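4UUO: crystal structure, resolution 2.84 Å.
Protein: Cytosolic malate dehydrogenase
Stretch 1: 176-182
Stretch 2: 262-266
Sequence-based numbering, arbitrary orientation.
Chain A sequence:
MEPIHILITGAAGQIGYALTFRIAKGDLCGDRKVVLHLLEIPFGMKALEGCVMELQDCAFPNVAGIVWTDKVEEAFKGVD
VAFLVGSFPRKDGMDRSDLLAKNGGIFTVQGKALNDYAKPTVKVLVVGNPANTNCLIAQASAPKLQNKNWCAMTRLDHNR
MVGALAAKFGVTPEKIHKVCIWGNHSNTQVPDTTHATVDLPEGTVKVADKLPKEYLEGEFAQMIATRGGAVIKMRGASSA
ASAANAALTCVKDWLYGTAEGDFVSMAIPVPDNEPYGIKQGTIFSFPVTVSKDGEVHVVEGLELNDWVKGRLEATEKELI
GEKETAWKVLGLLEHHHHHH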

ATOM      1  N   ILE A 176     -21.861   3.711   9.043  1.00125.92           N
ATOM      2  CA  ILE A 176     -21.793   5.021   9.688  1.00112.06           C
ATOM      3  C   ILE A 176     -21.905   6.069   8.586  1.00106.70           C
ATOM      4  O   ILE A 176     -21.170   6.016   7.602  1.00120.67           O
ATOM      5  CB  ILE A 176     -20.477   5.227  10.486  1.00117.52           C
ATOM      6  CG1 ILE A 176     -20.300   4.133  11.542  1.00110.16           C
ATOM      7  CG2 ILE A 176     -20.456   6.601  11.150  1.00107.36           C
ATOM      8  CD1 ILE A 176     -21.236   4.270  12.732  1.00100.28           C
ATOM      9  N   HIS A 177     -22.828   7.013   8.735  1.00111.09           N
ATOM     10  CA  HIS A 177     -23.079   7.987   7.675  1.00119.19           C
ATOM     11  C   HIS A 177     -23.081   9.423   8.195  1.00119.63           C
ATOM     12  O   HIS A 177     -23.199   9.658   9.396  1.00112.30           O
ATOM     13  CB  HIS A 177     -24.419   7.701   6.979  1.00122.43           C
ATOM     14  CG  HIS A 177     -24.727   6.244   6.821  1.00119.96           C
ATOM     15  ND1 HIS A 177     -24.145   5.459   5.850  1.00112.34           N
ATOM     16  CD2 HIS A 177     -25.562   5.431   7.512  1.00111.35           C
ATOM     17  CE1 HIS A 177     -24.603   4.223   5.951  1.00117.18           C
ATOM     18  NE2 HIS A 177     -25.464   4.180   6.953  1.00117.68           N
ATOM     19  N   LYS A 178     -22.935  10.368   7.270  1.00122.13           N
ATOM     20  CA  LYS A 178     -23.153  11.793   7.526  1.00115.53           C
ATOM     21  C   LYS A 178     -22.273  12.406   8.623  1.00113.48           C
ATOM     22  O   LYS A 178     -22.735  13.231   9.419  1.00106.47           O
ATOM     23  CB  LYS A 178     -24.628  12.034   7.860  1.00111.84           C
ATOM     24  CG  LYS A 178     -25.582  11.693   6.724  1.00112.88           C
ATOM     25  CD  LYS A 178     -27.032  11.838   7.150  1.00120.50           C
ATOM     26  CE  LYS A 178     -27.975  11.247   6.116  1.00119.57           C
ATOM     27  NZ  LYS A 178     -29.398  11.325   6.556  1.00113.76           N
ATOM     28  N   VAL A 179     -21.005  12.010   8.659  1.00105.40           N
ATOM     29  CA  VAL A 179     -20.029  12.714   9.480  1.00114.54           C
ATOM     30  C   VAL A 179     -19.364  13.756   8.597  1.00119.59           C
ATOM     31  O   VAL A 179     -19.479  13.691   7.370  1.00128.31           O
ATOM     32  CB  VAL A 179     -18.962  11.772  10.086  1.00105.17           C
ATOM     33  CG1 VAL A 179     -19.620  10.630  10.853  1.00109.67           C
ATOM     34  CG2 VAL A 179     -18.039  11.240   9.004  1.00104.04           C
ATOM     35  N   CYS A 180     -18.681  14.720   9.206  1.00101.12           N
ATOM     36  CA  CYS A 180     -17.934  15.697   8.426  1.00 93.60           C
ATOM     37  C   CYS A 180     -16.915  16.452   9.262  1.00104.78           C
ATOM     38  O   CYS A 180     -17.071  16.612  10.473  1.00113.89           O
ATOM     39  CB  CYS A 180     -18.877  16.698   7.747  1.00 92.45           C
ATOM     40  SG  CYS A 180     -19.896  17.683   8.880  1.00103.43           S
ATOM     41  N   ILE A 181     -15.863  16.904   8.591  1.00 95.99           N
ATOM     42  CA  ILE A 181     -14.903  17.816   9.176  1.00 95.95           C
ATOM     43  C   ILE A 181     -15.136  19.218   8.593  1.00104.74           C
ATOM     44  O   ILE A 181     -15.297  19.366   7.378  1.00 94.11           O
ATOM     45  CB  ILE A 181     -13.449  17.350   8.911  1.00110.26           C
ATOM     46  CG1 ILE A 181     -13.145  16.046   9.667  1.00102.15           C
ATOM     47  CG2 ILE A 181     -12.452  18.442   9.280  1.00 71.71           C
ATOM     48  CD1 ILE A 181     -13.056  16.198  11.189  1.00 84.60           C
ATOM     49  N   TRP A 182     -15.184  20.230   9.463  1.00103.31           N
ATOM     50  CA  TRP A 182     -15.279  21.629   9.033  1.00102.37           C
ATOM     51  C   TRP A 182     -13.942  22.367   9.157  1.00101.71           C
ATOM     52  O   TRP A 182     -13.155  22.092  10.065  1.00101.00           O
ATOM     53  CB  TRP A 182     -16.316  22.399   9.856  1.00101.95           C
ATOM     54  CG  TRP A 182     -17.732  21.909   9.805  1.00109.01           C
ATOM     55  CD1 TRP A 182     -18.283  20.919  10.567  1.00114.93           C
ATOM     56  CD2 TRP A 182     -18.795  22.425   8.989  1.00105.57           C
ATOM     57  NE1 TRP A 182     -19.613  20.768  10.261  1.00103.91           N
ATOM     58  CE2 TRP A 182     -19.953  21.678   9.299  1.00111.59           C
ATOM     59  CE3 TRP A 182     -18.876  23.431   8.024  1.00103.15           C
ATOM     60  CZ2 TRP A 182     -21.181  21.914   8.676  1.00110.85           C
ATOM     61  CZ3 TRP A 182     -20.098  23.661   7.407  1.00107.15           C
ATOM     62  CH2 TRP A 182     -21.233  22.907   7.739  1.00103.83           C
TER
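Stretch 2, residues 262-266: DFVSM

Contact between residues 262-266 and residues 176-182 of cytosolic malate dehydrogenase. The strongest polar link is made by Ser-265, whose CA-to-CB bond points toward stretch 1: the backbone N of Ile-181 donates a hydrogen bond to Ser-265 OG over 2.8 Å, with an N-H...O angle of 160°. Ser-265 chi1 is -54° (m), and OG also lies 3.1 Å from Cys-180 CA, so the hydroxyl is set close against the backbone where Cys-180 joins Ile-181. The same OG is hydrogen-bonded elsewhere in the structure. At the other end of the contact, Lys-178 N donates a weak hydrogen bond to Asp-262 OD2; the angle of 166° is nearly straight, but the N to OD2 distance is 3.4 Å. Asp-262, with chi1 in p, also brings OD1 to 3.6 Å from His-177 CB, near the plane of the imidazole at its edge. Both polar links thus join a side chain of stretch 2 to a backbone NH of stretch 1, and no backbone-to-backbone hydrogen bond connects the two.

The stretches run in nearly the same direction, 18° apart from end to end. Lys-178 CA lies 5.3 Å from Asp-262 CA, and Cys-180 CA lies 5.2 Å from Ser-265 CA; between these pairings stretch 1 advances two residues and stretch 2 three. Stretch 1 is extended at 176-177 and again at 180-182. Between these strands, Lys-178 takes positive phi and psi (59°/40°), which breaks the extended path. In stretch 2, residues 264-266 form a strand that continues later in the chain.

Between the two polar links lies Phe-263. Its CA-to-CB bond points sideways, but with chi1 at 48° (p) and chi2 at 70° the end of the ring comes nearer to stretch 1. Lys-178 CA sits over one ring face, 3.9 Å from the centroid and 30° off the normal, in a CH-pi contact; Lys-178 CB is 3.5 Å from Phe-263 CZ. At the ring edge, Val-179 O approaches Phe-263 CE1 to 3.3 Å. Cys-180 CB completes the apolar packing at 4.1 Å from Phe-263 CE1. Farther out, Lys-178 CG lies 3.5 Å from Asp-262 CB, while the rest of the lysine chain leads away. Val-264 and Met-266 point their CA-to-CB bonds away from stretch 1, as does Trp-182 from stretch 2. Altogether the contact buries 369 Å², summed over both sides.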

ATOM      1  N   ASP A 262     -24.751   9.380   1.670  1.00137.24           N
ATOM      2  CA  ASP A 262     -24.597  10.547   2.531  1.00134.63           C
ATOM      3  C   ASP A 262     -23.634  11.560   1.911  1.00130.48           C
ATOM      4  O   ASP A 262     -23.667  11.785   0.701  1.00137.47           O
ATOM      5  CB  ASP A 262     -24.124  10.128   3.927  1.00135.51           C
ATOM      6  CG  ASP A 262     -22.820   9.347   3.904  1.00114.94           C
ATOM      7  OD1 ASP A 262     -22.856   8.109   3.748  1.00100.61           O
ATOM      8  OD2 ASP A 262     -21.756   9.975   4.062  1.00130.19           O
ATOM      9  N   PHE A 263     -22.788  12.174   2.736  1.00123.53           N
ATOM     10  CA  PHE A 263     -21.842  13.172   2.243  1.00118.83           C
ATOM     11  C   PHE A 263     -20.420  12.965   2.783  1.00116.99           C
ATOM     12  O   PHE A 263     -20.207  12.215   3.734  1.00105.16           O
ATOM     13  CB  PHE A 263     -22.334  14.593   2.575  1.00116.65           C
ATOM     14  CG  PHE A 263     -22.789  14.787   4.007  1.00114.75           C
ATOM     15  CD1 PHE A 263     -21.880  14.775   5.057  1.00103.93           C
ATOM     16  CD2 PHE A 263     -24.131  15.024   4.294  1.00106.15           C
ATOM     17  CE1 PHE A 263     -22.302  14.972   6.369  1.00104.56           C
ATOM     18  CE2 PHE A 263     -24.563  15.221   5.602  1.00 93.37           C
ATOM     19  CZ  PHE A 263     -23.648  15.198   6.640  1.00111.06           C
ATOM     20  N   VAL A 264     -19.454  13.635   2.159  1.00115.80           N
ATOM     21  CA  VAL A 264     -18.056  13.542   2.575  1.00105.98           C
ATOM     22  C   VAL A 264     -17.475  14.913   2.903  1.00 93.82           C
ATOM     23  O   VAL A 264     -18.102  15.940   2.670  1.00111.16           O
ATOM     24  CB  VAL A 264     -17.183  12.891   1.491  1.00101.76           C
ATOM     25  CG1 VAL A 264     -17.546  11.424   1.326  1.00 89.28           C
ATOM     26  CG2 VAL A 264     -17.327  13.647   0.176  1.00 97.01           C
ATOM     27  N   SER A 265     -16.263  14.922   3.441  1.00101.88           N
ATOM     28  CA  SER A 265     -15.607  16.171   3.787  1.00100.90           C
ATOM     29  C   SER A 265     -14.569  16.555   2.747  1.00106.36           C
ATOM     30  O   SER A 265     -13.724  15.740   2.360  1.00111.48           O
ATOM     31  CB  SER A 265     -14.957  16.069   5.162  1.00 92.94           C
ATOM     32  OG  SER A 265     -15.908  15.641   6.112  1.00 90.26           O
ATOM     33  N   MET A 266     -14.650  17.803   2.294  1.00109.79           N
ATOM     34  CA  MET A 266     -13.708  18.355   1.328  1.00104.99           C
ATOM     35  C   MET A 266     -13.409  19.821   1.639  1.00 88.29           C
ATOM     36  O   MET A 266     -14.323  20.623   1.796  1.00 87.44           O
ATOM     37  CB  MET A 266     -14.257  18.232  -0.095  1.00 99.23           C
ATOM     38  CG  MET A 266     -14.467  16.814  -0.567  1.00 91.46           C
ATOM     39  SD  MET A 266     -14.985  16.757  -2.283  1.00 97.12           S
ATOM     40  CE  MET A 266     -13.662  17.662  -3.072  1.00 89.86           C
TER